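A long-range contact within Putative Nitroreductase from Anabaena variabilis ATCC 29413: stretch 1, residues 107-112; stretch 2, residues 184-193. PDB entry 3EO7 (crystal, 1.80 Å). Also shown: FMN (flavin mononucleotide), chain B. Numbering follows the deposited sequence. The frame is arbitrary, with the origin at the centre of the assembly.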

# COMPACT_ATOMS: atom_id res chain seq x y z
N TYR A 107 10.39 3.32 -6.30
CA TYR A 107 9.96 4.37 -5.36
C TYR A 107 9.18 5.53 -5.95
O TYR A 107 9.57 6.70 -5.78
N PRO A 108 8.04 5.23 -6.59
CA PRO A 108 7.19 6.29 -7.14
C PRO A 108 6.61 7.24 -6.07
O PRO A 108 6.37 8.41 -6.36
N ALA A 109 6.43 6.76 -4.84
CA ALA A 109 5.81 7.60 -3.81
C ALA A 109 6.72 8.68 -3.26
O ALA A 109 7.94 8.48 -3.11
N GLU A 110 6.12 9.85 -3.01
CA GLU A 110 6.78 10.97 -2.34
C GLU A 110 5.90 11.34 -1.16
O GLU A 110 4.66 11.34 -1.26
N VAL A 111 6.56 11.64 -0.04
CA VAL A 111 5.90 12.00 1.19
C VAL A 111 6.07 13.48 1.46
O VAL A 111 7.19 14.00 1.51
N TYR A 112 4.93 14.14 1.68
CA TYR A 112 4.91 15.53 2.07
C TYR A 112 4.26 15.67 3.44
O TYR A 112 3.42 14.87 3.80
N ARG A 184 1.35 -0.78 -10.20
CA ARG A 184 2.50 -0.87 -9.30
C ARG A 184 2.61 0.37 -8.38
O ARG A 184 2.90 0.24 -7.19
N ILE A 185 2.38 1.55 -8.94
CA ILE A 185 2.42 2.78 -8.17
C ILE A 185 1.43 2.73 -7.02
O ILE A 185 1.74 3.09 -5.88
N CYS A 186 0.20 2.30 -7.31
CA CYS A 186 -0.82 2.26 -6.26
C CYS A 186 -0.52 1.20 -5.20
O CYS A 186 -0.74 1.44 -4.02
N LEU A 187 -0.05 0.03 -5.64
CA LEU A 187 0.39 -1.03 -4.69
C LEU A 187 1.51 -0.51 -3.81
O LEU A 187 1.46 -0.69 -2.58
N ASP A 188 2.55 0.05 -4.42
CA ASP A 188 3.70 0.62 -3.69
C ASP A 188 3.20 1.62 -2.63
O ASP A 188 3.66 1.64 -1.48
N THR A 189 2.29 2.49 -3.06
CA THR A 189 1.74 3.50 -2.18
C THR A 189 0.98 2.84 -1.04
O THR A 189 1.14 3.25 0.09
N GLY A 190 0.18 1.80 -1.32
CA GLY A 190 -0.53 1.08 -0.27
C GLY A 190 0.40 0.51 0.78
O GLY A 190 0.09 0.57 1.96
N HIS A 191 1.56 -0.00 0.36
CA HIS A 191 2.55 -0.52 1.31
C HIS A 191 3.01 0.60 2.25
O HIS A 191 3.11 0.41 3.48
N LEU A 192 3.30 1.77 1.67
CA LEU A 192 3.66 2.94 2.48
C LEU A 192 2.55 3.33 3.45
O LEU A 192 2.81 3.66 4.61
N LEU A 193 1.30 3.31 2.99
CA LEU A 193 0.16 3.57 3.87
C LEU A 193 0.12 2.62 5.06
O LEU A 193 -0.20 3.05 6.17

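The contact between residues 107-112 and helix 184-193 is a small, mainly apolar strand-on-helix packing, held by side-chain fit rather than by any hydrogen bond between the two stretches. It illustrates a general rule: a helix laid against a strand offers the side chains of one face, spaced three or four residues apart, and where the strand carries an alanine, the backbones lie close: Ala109 CA is 6.0 Å from Thr189 CA. Here the strand 109-112 and the helix run at 41° to each other, their axes 9.4 Å apart at closest approach, and the contact buries 283 Å² in total.

Pro108, just before the strand, is the most heavily covered residue. Its CA-to-CB bond points toward the helix, and its ring, in the C-gamma endo pucker, meets two residues about one turn apart. Pro108 CB lies 3.7 Å from Ile185 CG1, an apolar contact made by an isoleucine in the m, t rotamer whose CA-to-CB bond points sideways. At the ring's other end, Pro108 CD sits 3.1 Å from Asp188 OD2, a tight carbon-to-oxygen approach. Asp188 (chi1 m) points toward the first stretch, yet its carboxylate finds its hydrogen-bond partners elsewhere in the structure.

Ala109 also points toward the helix, and its single methyl bridges the next pair of helical positions. Ala109 CB is 4.0 Å from Thr189 OG1 and 3.8 Å from Leu192 CD2. Thr189, in the m rotamer, turns its hydroxyl back onto its own helix, where OG1 donates to Ile185 O at 2.9 Å; the polar group is thereby satisfied without a partner on the strand. Leu192 points toward the strand in the t, p rotamer, and its CD2 methyl serves two strand residues, for Val111 CG2 (chi1 t) approaches Leu192 CD2 to 3.7 Å. Between Ala109 and Val111, Glu110 points away, as strand alternation predicts, and both its carboxylate oxygens are hydrogen-bonded elsewhere.

The bound flavin mononucleotide, the kind of cofactor expected in a nitroreductase, adjoins this packing. Leu187 CB lies 3.5 Å from FMN C7M, and Asp188 OD1 is likewise 3.5 Å from FMN C8M. That same methyl, FMN C8M, approaches the His191 ring obliquely, 3.7 Å from His191 CD2. From the other stretch, Tyr107 points away from the helix in an m rotamer, and its OH comes within 3.5 Å of FMN C5' on the ribityl chain. Asp188 thus touches both Pro108 and the flavin, while Leu187 and His191 contact the cofactor without reaching residues 107-112.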

# COMPACT_ATOMS: atom_id res chain seq x y z
CB TYR A 107 11.16 4.87 -4.50
CG TYR A 107 11.85 3.69 -3.93
CD1 TYR A 107 11.23 2.93 -2.94
CD2 TYR A 107 13.06 3.24 -4.44
CE1 TYR A 107 11.83 1.76 -2.44
CE2 TYR A 107 13.65 2.09 -3.95
CZ TYR A 107 13.03 1.34 -2.96
OH TYR A 107 13.61 0.17 -2.52
CB PRO A 108 6.05 5.49 -7.84
CG PRO A 108 5.99 4.19 -7.06
CD PRO A 108 7.46 3.89 -6.79
CB ALA A 109 5.26 6.72 -2.65
CB GLU A 110 6.92 12.23 -3.25
CG GLU A 110 8.12 12.16 -4.11
CD GLU A 110 9.41 12.28 -3.34
OE1 GLU A 110 9.56 13.18 -2.45
OE2 GLU A 110 10.32 11.51 -3.66
CB VAL A 111 6.44 11.17 2.37
CG1 VAL A 111 5.89 11.70 3.74
CG2 VAL A 111 6.11 9.66 2.17
CB TYR A 112 4.09 16.35 1.09
CG TYR A 112 4.68 16.38 -0.29
CD1 TYR A 112 4.43 15.36 -1.19
CD2 TYR A 112 5.50 17.42 -0.67
CE1 TYR A 112 5.01 15.36 -2.45
CE2 TYR A 112 6.09 17.45 -1.93
CZ TYR A 112 5.83 16.43 -2.82
OH TYR A 112 6.41 16.48 -4.06
CB ARG A 184 3.83 -1.08 -10.06
CG ARG A 184 3.81 -2.19 -11.09
CD ARG A 184 3.51 -3.57 -10.53
NE ARG A 184 3.85 -4.55 -11.56
CZ ARG A 184 3.07 -4.87 -12.59
NH1 ARG A 184 1.82 -4.45 -12.69
NH2 ARG A 184 3.54 -5.70 -13.51
CB ILE A 185 2.07 3.98 -9.08
CG1 ILE A 185 3.26 4.32 -9.98
CG2 ILE A 185 1.69 5.24 -8.25
CD1 ILE A 185 2.92 5.26 -11.15
CB CYS A 186 -2.19 2.09 -6.88
SG CYS A 186 -2.71 3.59 -7.84
CB LEU A 187 0.85 -2.28 -5.46
CG LEU A 187 -0.32 -2.98 -6.18
CD1 LEU A 187 0.24 -3.98 -7.21
CD2 LEU A 187 -1.22 -3.65 -5.15
CB ASP A 188 4.65 1.38 -4.61
CG ASP A 188 5.50 0.49 -5.50
OD1 ASP A 188 5.34 -0.76 -5.50
OD2 ASP A 188 6.32 1.08 -6.24
CB THR A 189 0.90 4.49 -2.95
OG1 THR A 189 1.74 5.18 -3.91
CG2 THR A 189 0.23 5.49 -2.01
CB HIS A 191 3.77 -1.16 0.61
CG HIS A 191 3.55 -2.58 0.16
ND1 HIS A 191 3.81 -3.66 0.98
CD2 HIS A 191 3.07 -3.09 -1.00
CE1 HIS A 191 3.53 -4.78 0.32
NE2 HIS A 191 3.09 -4.47 -0.88
CB LEU A 192 4.03 4.09 1.55
CG LEU A 192 4.24 5.46 2.19
CD1 LEU A 192 5.33 5.39 3.27
CD2 LEU A 192 4.64 6.42 1.04
CB LEU A 193 -1.18 3.52 3.13
CG LEU A 193 -1.42 4.51 1.97
CD1 LEU A 193 -2.88 4.36 1.49
CD2 LEU A 193 -1.11 5.96 2.40
N1 FMN B . 10.04 -8.84 -5.95
C2 FMN B . 10.24 -9.87 -6.85
O2 FMN B . 11.23 -10.58 -6.78
N3 FMN B . 9.37 -10.14 -7.87
C4 FMN B . 8.26 -9.38 -8.10
O4 FMN B . 7.42 -9.79 -8.93
C4A FMN B . 8.02 -8.34 -7.22
N5 FMN B . 6.94 -7.50 -7.42
C5A FMN B . 6.64 -6.50 -6.47
C6 FMN B . 5.50 -5.71 -6.58
C7 FMN B . 5.22 -4.70 -5.65
C7M FMN B . 3.90 -3.93 -5.73
C8 FMN B . 6.09 -4.48 -4.59
C8M FMN B . 5.75 -3.54 -3.46
C9 FMN B . 7.25 -5.27 -4.46
C9A FMN B . 7.52 -6.28 -5.40
N10 FMN B . 8.67 -7.05 -5.27
C10 FMN B . 8.91 -8.07 -6.15
C1' FMN B . 9.77 -6.70 -4.29
C2' FMN B . 10.62 -5.52 -4.73
O2' FMN B . 11.58 -5.96 -5.71
C3' FMN B . 11.29 -4.91 -3.51
O3' FMN B . 10.31 -4.30 -2.66
C4' FMN B . 12.41 -3.90 -3.86
O4' FMN B . 13.49 -4.56 -4.59
C5' FMN B . 12.95 -3.27 -2.59
O5' FMN B . 13.46 -4.22 -1.69
P FMN B . 12.90 -4.37 -0.22
O1P FMN B . 11.44 -4.80 -0.32
O2P FMN B . 13.78 -5.44 0.41
O3P FMN B . 13.02 -3.06 0.51